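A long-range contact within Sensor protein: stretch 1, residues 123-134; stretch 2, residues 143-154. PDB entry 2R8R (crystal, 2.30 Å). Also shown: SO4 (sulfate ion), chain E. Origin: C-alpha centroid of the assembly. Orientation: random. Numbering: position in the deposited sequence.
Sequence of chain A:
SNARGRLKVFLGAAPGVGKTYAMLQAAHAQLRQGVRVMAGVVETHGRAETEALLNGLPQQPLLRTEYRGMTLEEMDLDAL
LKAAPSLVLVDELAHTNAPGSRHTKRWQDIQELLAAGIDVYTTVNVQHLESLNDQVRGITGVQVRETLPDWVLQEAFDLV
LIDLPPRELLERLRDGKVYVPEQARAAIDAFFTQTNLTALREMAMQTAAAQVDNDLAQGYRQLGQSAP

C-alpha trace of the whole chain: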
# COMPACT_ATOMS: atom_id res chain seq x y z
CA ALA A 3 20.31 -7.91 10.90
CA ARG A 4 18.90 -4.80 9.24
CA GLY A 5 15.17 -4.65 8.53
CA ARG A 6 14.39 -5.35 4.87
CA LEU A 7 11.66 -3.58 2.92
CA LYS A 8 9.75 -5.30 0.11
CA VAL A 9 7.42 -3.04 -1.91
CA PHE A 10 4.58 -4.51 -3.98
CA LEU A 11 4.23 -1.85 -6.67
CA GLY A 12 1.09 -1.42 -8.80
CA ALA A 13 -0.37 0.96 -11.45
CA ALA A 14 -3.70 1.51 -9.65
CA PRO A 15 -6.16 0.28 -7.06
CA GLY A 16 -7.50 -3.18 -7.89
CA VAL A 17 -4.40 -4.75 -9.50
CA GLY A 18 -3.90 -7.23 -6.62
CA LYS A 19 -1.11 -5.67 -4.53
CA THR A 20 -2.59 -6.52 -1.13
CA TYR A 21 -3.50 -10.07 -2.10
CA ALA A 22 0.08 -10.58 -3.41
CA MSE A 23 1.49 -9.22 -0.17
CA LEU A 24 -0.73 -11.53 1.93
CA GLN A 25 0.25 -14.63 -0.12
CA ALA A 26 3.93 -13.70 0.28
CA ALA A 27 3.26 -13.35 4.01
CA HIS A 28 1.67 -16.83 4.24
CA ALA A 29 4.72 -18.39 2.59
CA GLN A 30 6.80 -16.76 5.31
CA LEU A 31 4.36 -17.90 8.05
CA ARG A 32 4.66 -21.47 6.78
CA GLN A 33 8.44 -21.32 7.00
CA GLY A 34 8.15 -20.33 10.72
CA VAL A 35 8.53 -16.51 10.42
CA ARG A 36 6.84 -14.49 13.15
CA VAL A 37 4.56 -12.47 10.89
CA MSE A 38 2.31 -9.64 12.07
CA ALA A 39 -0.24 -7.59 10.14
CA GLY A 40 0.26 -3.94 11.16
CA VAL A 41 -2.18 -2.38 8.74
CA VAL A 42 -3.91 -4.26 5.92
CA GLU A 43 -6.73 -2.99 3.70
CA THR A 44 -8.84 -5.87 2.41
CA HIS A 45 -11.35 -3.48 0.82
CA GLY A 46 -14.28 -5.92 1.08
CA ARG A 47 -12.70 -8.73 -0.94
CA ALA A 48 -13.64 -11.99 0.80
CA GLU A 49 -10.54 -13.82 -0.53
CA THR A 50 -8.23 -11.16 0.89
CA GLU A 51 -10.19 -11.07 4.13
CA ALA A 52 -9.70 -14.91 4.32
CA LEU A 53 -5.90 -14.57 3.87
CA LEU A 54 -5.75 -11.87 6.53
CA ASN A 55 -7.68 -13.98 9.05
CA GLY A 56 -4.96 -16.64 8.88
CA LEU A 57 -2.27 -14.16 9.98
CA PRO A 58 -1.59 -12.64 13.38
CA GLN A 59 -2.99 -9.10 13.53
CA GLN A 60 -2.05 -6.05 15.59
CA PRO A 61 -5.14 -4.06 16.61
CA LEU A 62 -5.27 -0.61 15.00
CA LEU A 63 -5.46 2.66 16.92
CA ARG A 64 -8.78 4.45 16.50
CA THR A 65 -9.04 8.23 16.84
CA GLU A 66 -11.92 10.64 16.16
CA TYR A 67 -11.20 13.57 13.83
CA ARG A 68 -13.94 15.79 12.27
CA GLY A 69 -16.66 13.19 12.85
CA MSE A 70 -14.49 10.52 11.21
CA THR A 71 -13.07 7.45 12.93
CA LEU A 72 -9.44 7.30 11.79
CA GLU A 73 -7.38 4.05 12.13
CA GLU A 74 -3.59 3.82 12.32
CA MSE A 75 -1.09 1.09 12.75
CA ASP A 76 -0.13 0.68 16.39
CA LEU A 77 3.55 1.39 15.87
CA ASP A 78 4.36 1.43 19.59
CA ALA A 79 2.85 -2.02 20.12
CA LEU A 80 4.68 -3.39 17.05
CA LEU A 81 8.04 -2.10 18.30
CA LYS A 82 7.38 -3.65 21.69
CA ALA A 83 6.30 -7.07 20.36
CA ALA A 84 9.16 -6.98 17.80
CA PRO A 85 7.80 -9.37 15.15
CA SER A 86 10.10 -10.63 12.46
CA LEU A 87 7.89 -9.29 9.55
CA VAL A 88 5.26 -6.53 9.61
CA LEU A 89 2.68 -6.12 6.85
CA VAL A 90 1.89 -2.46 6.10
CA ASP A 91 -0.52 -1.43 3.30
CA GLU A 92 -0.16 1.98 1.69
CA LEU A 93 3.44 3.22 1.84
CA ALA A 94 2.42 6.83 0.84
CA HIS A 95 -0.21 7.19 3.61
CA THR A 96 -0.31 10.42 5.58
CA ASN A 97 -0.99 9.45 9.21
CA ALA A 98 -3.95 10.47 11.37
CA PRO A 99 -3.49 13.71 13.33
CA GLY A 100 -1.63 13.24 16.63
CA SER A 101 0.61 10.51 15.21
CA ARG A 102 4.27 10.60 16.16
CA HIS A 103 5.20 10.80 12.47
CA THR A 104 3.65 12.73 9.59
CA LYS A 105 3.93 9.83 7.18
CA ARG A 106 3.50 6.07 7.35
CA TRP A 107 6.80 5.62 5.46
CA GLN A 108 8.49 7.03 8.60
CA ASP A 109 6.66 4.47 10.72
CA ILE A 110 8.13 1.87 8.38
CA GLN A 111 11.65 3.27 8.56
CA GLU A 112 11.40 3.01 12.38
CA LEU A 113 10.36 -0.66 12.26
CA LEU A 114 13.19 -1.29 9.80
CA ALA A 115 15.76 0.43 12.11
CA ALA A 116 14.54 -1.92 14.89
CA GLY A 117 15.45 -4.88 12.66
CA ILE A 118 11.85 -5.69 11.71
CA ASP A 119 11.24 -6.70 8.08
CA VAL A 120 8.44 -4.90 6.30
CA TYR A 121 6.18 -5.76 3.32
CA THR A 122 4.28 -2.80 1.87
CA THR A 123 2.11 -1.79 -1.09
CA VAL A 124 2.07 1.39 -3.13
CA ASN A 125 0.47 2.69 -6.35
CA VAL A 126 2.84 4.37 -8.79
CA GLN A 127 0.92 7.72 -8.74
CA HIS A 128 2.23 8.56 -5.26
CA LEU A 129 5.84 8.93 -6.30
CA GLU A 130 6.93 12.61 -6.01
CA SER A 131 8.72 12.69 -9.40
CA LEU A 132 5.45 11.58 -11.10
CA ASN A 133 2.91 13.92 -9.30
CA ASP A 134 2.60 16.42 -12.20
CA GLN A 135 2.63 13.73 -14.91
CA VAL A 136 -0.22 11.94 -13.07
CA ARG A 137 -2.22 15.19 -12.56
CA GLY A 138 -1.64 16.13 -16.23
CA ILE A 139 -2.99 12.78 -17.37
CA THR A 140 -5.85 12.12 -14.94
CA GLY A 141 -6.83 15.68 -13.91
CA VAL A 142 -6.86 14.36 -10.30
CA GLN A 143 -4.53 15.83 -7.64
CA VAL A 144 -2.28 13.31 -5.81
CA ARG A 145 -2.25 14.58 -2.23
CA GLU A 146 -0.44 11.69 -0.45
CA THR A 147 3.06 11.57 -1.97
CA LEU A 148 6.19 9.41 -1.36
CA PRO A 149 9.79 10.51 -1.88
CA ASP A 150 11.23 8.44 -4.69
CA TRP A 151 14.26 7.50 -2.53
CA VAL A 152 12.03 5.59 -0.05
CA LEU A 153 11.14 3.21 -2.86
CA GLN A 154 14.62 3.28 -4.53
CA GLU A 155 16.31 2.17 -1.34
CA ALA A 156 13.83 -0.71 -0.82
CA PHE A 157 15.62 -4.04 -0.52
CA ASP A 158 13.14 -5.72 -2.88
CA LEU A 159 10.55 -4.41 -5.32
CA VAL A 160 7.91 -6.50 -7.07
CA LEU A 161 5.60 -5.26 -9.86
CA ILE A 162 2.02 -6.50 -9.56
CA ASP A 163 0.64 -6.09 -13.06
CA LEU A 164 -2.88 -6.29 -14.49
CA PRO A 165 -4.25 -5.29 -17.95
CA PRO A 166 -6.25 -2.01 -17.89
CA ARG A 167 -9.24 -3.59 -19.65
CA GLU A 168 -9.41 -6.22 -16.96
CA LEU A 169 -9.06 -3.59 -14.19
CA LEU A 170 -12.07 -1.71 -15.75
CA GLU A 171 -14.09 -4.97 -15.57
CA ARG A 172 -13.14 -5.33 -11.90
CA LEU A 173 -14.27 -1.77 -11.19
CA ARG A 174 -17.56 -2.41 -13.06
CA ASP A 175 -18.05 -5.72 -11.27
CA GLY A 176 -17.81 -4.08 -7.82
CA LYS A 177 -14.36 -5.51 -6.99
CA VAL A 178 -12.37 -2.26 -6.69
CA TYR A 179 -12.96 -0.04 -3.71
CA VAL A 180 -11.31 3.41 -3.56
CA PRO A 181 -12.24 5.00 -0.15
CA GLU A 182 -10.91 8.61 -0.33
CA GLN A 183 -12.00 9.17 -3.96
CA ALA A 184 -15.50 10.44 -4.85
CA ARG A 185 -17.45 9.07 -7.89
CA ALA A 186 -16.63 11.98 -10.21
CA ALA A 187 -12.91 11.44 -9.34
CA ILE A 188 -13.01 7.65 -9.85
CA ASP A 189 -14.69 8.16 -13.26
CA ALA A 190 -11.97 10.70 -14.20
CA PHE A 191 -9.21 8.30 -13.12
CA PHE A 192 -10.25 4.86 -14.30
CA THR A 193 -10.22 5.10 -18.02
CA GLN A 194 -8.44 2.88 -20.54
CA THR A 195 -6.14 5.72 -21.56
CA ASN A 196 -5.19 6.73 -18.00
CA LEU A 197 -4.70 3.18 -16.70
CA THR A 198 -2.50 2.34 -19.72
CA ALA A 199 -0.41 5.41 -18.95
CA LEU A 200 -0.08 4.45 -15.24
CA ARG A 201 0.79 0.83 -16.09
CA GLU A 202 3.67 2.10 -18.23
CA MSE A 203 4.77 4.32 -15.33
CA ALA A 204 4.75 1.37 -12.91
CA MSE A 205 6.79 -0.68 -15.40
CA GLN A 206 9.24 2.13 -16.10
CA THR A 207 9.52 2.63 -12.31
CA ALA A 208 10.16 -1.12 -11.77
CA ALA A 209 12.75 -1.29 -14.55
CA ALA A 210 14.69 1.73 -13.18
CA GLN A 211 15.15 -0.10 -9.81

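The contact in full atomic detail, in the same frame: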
# COMPACT_ATOMS: atom_id res chain seq x y z
N THR A 123 2.70 -1.98 0.24
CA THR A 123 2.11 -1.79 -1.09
C THR A 123 2.09 -0.30 -1.41
O THR A 123 1.97 0.54 -0.52
CB THR A 123 0.70 -2.32 -1.12
OG1 THR A 123 -0.08 -1.55 -0.22
CG2 THR A 123 0.68 -3.81 -0.68
N VAL A 124 2.24 0.04 -2.69
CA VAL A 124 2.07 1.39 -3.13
C VAL A 124 1.65 1.40 -4.60
O VAL A 124 2.12 0.58 -5.39
CB VAL A 124 3.36 2.19 -2.93
CG1 VAL A 124 4.45 1.81 -4.00
CG2 VAL A 124 3.06 3.71 -2.89
N ASN A 125 0.77 2.35 -4.95
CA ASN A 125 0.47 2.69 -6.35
C ASN A 125 1.44 3.71 -6.91
O ASN A 125 1.88 4.60 -6.20
CB ASN A 125 -0.96 3.19 -6.51
CG ASN A 125 -1.95 2.10 -6.36
OD1 ASN A 125 -2.96 2.23 -5.65
ND2 ASN A 125 -1.66 0.99 -6.99
N VAL A 126 1.76 3.58 -8.19
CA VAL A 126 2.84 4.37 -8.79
C VAL A 126 2.60 5.88 -8.75
O VAL A 126 3.56 6.64 -8.73
CB VAL A 126 3.12 3.92 -10.22
CG1 VAL A 126 2.01 4.35 -11.17
CG2 VAL A 126 4.45 4.45 -10.65
N GLN A 127 1.33 6.29 -8.72
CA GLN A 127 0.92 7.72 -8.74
C GLN A 127 1.46 8.57 -7.59
O GLN A 127 1.55 9.81 -7.70
CB GLN A 127 -0.61 7.84 -8.72
CG GLN A 127 -1.24 7.24 -7.48
CD GLN A 127 -2.74 7.18 -7.52
OE1 GLN A 127 -3.37 8.17 -7.16
NE2 GLN A 127 -3.34 6.00 -7.91
N HIS A 128 1.78 7.90 -6.48
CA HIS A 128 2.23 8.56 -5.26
C HIS A 128 3.66 9.02 -5.30
O HIS A 128 4.04 9.89 -4.53
CB HIS A 128 1.99 7.67 -4.05
CG HIS A 128 0.54 7.33 -3.85
ND1 HIS A 128 -0.37 8.23 -3.34
CD2 HIS A 128 -0.15 6.21 -4.15
CE1 HIS A 128 -1.56 7.67 -3.31
NE2 HIS A 128 -1.45 6.44 -3.79
N LEU A 129 4.46 8.49 -6.20
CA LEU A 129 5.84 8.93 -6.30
C LEU A 129 5.94 10.43 -6.63
O LEU A 129 5.33 10.89 -7.60
CB LEU A 129 6.58 8.12 -7.36
CG LEU A 129 6.81 6.67 -6.93
CD1 LEU A 129 7.45 5.89 -8.07
CD2 LEU A 129 7.69 6.63 -5.65
N GLU A 130 6.74 11.16 -5.83
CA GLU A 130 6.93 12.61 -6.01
C GLU A 130 7.26 13.05 -7.44
O GLU A 130 6.61 13.94 -7.99
CB GLU A 130 8.03 13.12 -5.06
CG GLU A 130 7.51 13.79 -3.81
CD GLU A 130 8.61 14.08 -2.79
OE1 GLU A 130 9.82 14.10 -3.15
OE2 GLU A 130 8.26 14.27 -1.62
N SER A 131 8.28 12.41 -8.03
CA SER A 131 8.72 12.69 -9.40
C SER A 131 7.62 12.61 -10.46
O SER A 131 7.75 13.23 -11.52
CB SER A 131 9.81 11.71 -9.78
OG SER A 131 9.31 10.38 -9.74
N LEU A 132 6.56 11.86 -10.17
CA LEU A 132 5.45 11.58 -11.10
C LEU A 132 4.16 12.38 -10.79
O LEU A 132 3.16 12.20 -11.49
CB LEU A 132 5.14 10.06 -11.05
CG LEU A 132 6.23 9.08 -11.55
CD1 LEU A 132 5.80 7.60 -11.48
CD2 LEU A 132 6.67 9.45 -13.00
N ASN A 133 4.16 13.24 -9.76
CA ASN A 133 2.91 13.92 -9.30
C ASN A 133 2.22 14.73 -10.41
O ASN A 133 1.01 14.58 -10.64
CB ASN A 133 3.19 14.85 -8.09
CG ASN A 133 1.90 15.28 -7.33
OD1 ASN A 133 1.39 16.41 -7.51
ND2 ASN A 133 1.40 14.40 -6.47
N ASP A 134 3.02 15.57 -11.08
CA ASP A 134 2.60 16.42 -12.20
C ASP A 134 2.24 15.63 -13.46
O ASP A 134 1.26 15.95 -14.12
CB ASP A 134 3.69 17.45 -12.52
CG ASP A 134 3.93 18.44 -11.37
OD1 ASP A 134 3.19 18.36 -10.35
OD2 ASP A 134 4.85 19.30 -11.47
N GLN A 143 -5.63 15.48 -8.54
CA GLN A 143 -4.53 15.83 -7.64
C GLN A 143 -4.06 14.63 -6.77
O GLN A 143 -4.87 14.00 -6.11
CB GLN A 143 -5.03 16.92 -6.70
CG GLN A 143 -4.02 17.49 -5.75
CD GLN A 143 -3.56 18.88 -6.16
OE1 GLN A 143 -4.23 19.90 -5.87
NE2 GLN A 143 -2.41 18.94 -6.85
N VAL A 144 -2.77 14.32 -6.77
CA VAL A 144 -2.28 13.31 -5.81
C VAL A 144 -1.79 14.02 -4.56
O VAL A 144 -0.75 14.66 -4.57
CB VAL A 144 -1.19 12.40 -6.42
CG1 VAL A 144 -0.78 11.28 -5.40
CG2 VAL A 144 -1.70 11.81 -7.73
N ARG A 145 -2.55 13.89 -3.48
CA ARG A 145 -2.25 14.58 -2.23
C ARG A 145 -1.32 13.82 -1.26
O ARG A 145 -0.61 14.46 -0.50
CB ARG A 145 -3.56 14.90 -1.50
CG ARG A 145 -4.38 15.94 -2.21
CD ARG A 145 -5.79 16.00 -1.68
NE ARG A 145 -6.65 16.66 -2.64
CZ ARG A 145 -6.70 17.97 -2.84
NH1 ARG A 145 -5.95 18.80 -2.15
NH2 ARG A 145 -7.52 18.45 -3.76
N GLU A 146 -1.37 12.49 -1.26
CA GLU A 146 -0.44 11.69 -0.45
C GLU A 146 0.72 11.30 -1.39
O GLU A 146 0.54 10.51 -2.32
CB GLU A 146 -1.15 10.45 0.13
CG GLU A 146 -2.21 10.74 1.22
CD GLU A 146 -2.80 9.47 1.82
OE1 GLU A 146 -3.15 8.56 1.01
OE2 GLU A 146 -2.94 9.35 3.08
N THR A 147 1.89 11.87 -1.16
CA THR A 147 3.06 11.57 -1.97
C THR A 147 4.15 10.84 -1.15
O THR A 147 4.13 10.81 0.09
CB THR A 147 3.70 12.83 -2.55
OG1 THR A 147 4.10 13.68 -1.47
CG2 THR A 147 2.75 13.59 -3.51
N LEU A 148 5.08 10.24 -1.89
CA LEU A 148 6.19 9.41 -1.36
C LEU A 148 7.50 9.88 -2.02
O LEU A 148 7.57 10.02 -3.24
CB LEU A 148 5.93 7.92 -1.67
CG LEU A 148 6.97 6.93 -1.16
CD1 LEU A 148 6.82 6.82 0.39
CD2 LEU A 148 6.91 5.57 -1.90
N PRO A 149 8.52 10.18 -1.22
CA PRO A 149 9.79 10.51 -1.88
C PRO A 149 10.29 9.30 -2.63
O PRO A 149 10.22 8.15 -2.11
CB PRO A 149 10.72 10.92 -0.73
CG PRO A 149 9.82 11.27 0.39
CD PRO A 149 8.64 10.31 0.24
N ASP A 150 10.77 9.53 -3.84
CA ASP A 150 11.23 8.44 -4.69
C ASP A 150 12.29 7.57 -3.99
O ASP A 150 12.29 6.35 -4.12
CB ASP A 150 11.75 8.98 -6.00
CG ASP A 150 10.67 9.65 -6.82
OD1 ASP A 150 9.95 10.49 -6.25
OD2 ASP A 150 10.55 9.34 -8.03
N TRP A 151 13.17 8.21 -3.21
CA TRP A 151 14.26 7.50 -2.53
C TRP A 151 13.78 6.44 -1.53
O TRP A 151 14.48 5.47 -1.33
CB TRP A 151 15.24 8.49 -1.86
CG TRP A 151 14.67 9.19 -0.68
CD1 TRP A 151 14.18 10.45 -0.65
CD2 TRP A 151 14.52 8.66 0.66
NE1 TRP A 151 13.74 10.75 0.62
CE2 TRP A 151 13.93 9.67 1.44
CE3 TRP A 151 14.85 7.43 1.27
CZ2 TRP A 151 13.66 9.51 2.80
CZ3 TRP A 151 14.59 7.27 2.62
CH2 TRP A 151 14.00 8.29 3.37
N VAL A 152 12.59 6.60 -0.96
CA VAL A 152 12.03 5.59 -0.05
C VAL A 152 11.83 4.27 -0.79
O VAL A 152 12.17 3.16 -0.29
CB VAL A 152 10.71 6.04 0.63
CG1 VAL A 152 10.07 4.88 1.38
CG2 VAL A 152 10.96 7.14 1.61
N LEU A 153 11.32 4.39 -2.01
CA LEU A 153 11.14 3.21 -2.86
C LEU A 153 12.45 2.70 -3.49
O LEU A 153 12.65 1.49 -3.58
CB LEU A 153 10.07 3.50 -3.92
CG LEU A 153 9.73 2.37 -4.87
CD1 LEU A 153 8.33 2.49 -5.33
CD2 LEU A 153 10.69 2.42 -6.07
N GLN A 154 13.32 3.62 -3.91
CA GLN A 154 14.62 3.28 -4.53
C GLN A 154 15.54 2.50 -3.59
O GLN A 154 16.29 1.63 -4.02
CB GLN A 154 15.36 4.54 -5.01
CG GLN A 154 14.66 5.18 -6.21
CD GLN A 154 15.11 6.62 -6.52
OE1 GLN A 154 16.00 7.17 -5.86
NE2 GLN A 154 14.48 7.22 -7.55
S SO4 E . -8.82 17.19 -6.79
O1 SO4 E . -10.24 17.34 -6.54
O2 SO4 E . -8.52 16.74 -8.13
O3 SO4 E . -8.12 18.48 -6.65
O4 SO4 E . -8.40 16.17 -5.83
O HOH W 1 6.51 12.97 -0.20
O HOH W 2 -1.18 16.80 -7.19

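A single beta bridge can be made into a specific contact when side chains add hydrogen bonds to the few that the backbones supply. The contact between residues 123-134 and 143-154 of this sensor protein illustrates the principle. About 761 Å² is buried, both sides summed, and the largest shares belong to Val144, His128 and Leu129.

At the centre lies a single beta bridge, with Leu129 opposite Leu148. Leu148 N donates to His128 O (2.9 Å), and Glu130 N donates to Leu148 O (2.9 Å), so the two backbones are clamped on both sides of Leu129. Thr147 CA also approaches His128 O at 3.2 Å, a CA-H...O contact that places a second donor at the carbonyl already used by Leu148.

His128 extends this pairing through its side chain. With chi1 in the m well, the ring presents His128 ND1 to Glu146 O at 2.7 Å and 163°; the acceptor lies at the ring edge, near the ring plane, as expected for a nitrogen donating along its in-plane N-H direction. The same residue therefore accepts through its main chain and donates through its ring, gripping two successive peptide units of the other stretch.

Val144 is buried and directs its CA-to-CB bond toward the first stretch. Val144 CG1 packs 3.6 Å from Gln127 O and 3.7 Å from His128 ND1, so this methyl group sits beside the ring nitrogen that is bonded to Glu146 O. The carbonyl of Val144 is held as well: Asn133 ND2 donates to Val144 O (2.9 Å, 163°). Asn133 OD1 accepts from water 2 at 2.6 Å, and that water accepts from Gln143 NE2 at 2.5 Å, so both ends of the asparagine amide are engaged.

Leu129 supplies the apolar counterpart. Leu129 CD2 lies 4.0 Å from Leu148 CD2 and 4.2 Å from Leu153 CD1, while Val124 CG1 reaches the same Leu153 CD1 at 4.2 Å. The bridge thus continues into a small aliphatic cluster that includes a residue of the following helix.

Beyond the bridge, Asp150 anchors the turn after Leu129 with both carboxylate oxygens. Ser131 N donates to Asp150 OD1 (3.1 Å, 171°), and Ser131 OG donates to Asp150 OD2 at a very short 2.4 Å. Glu130 N, although 3.3 Å from Asp150 OD1, has a poor angle for that oxygen and is committed to Leu148 O. One short bridge is thereby reinforced by side-chain bonds to backbone groups and by a carboxylate that binds a single serine twice.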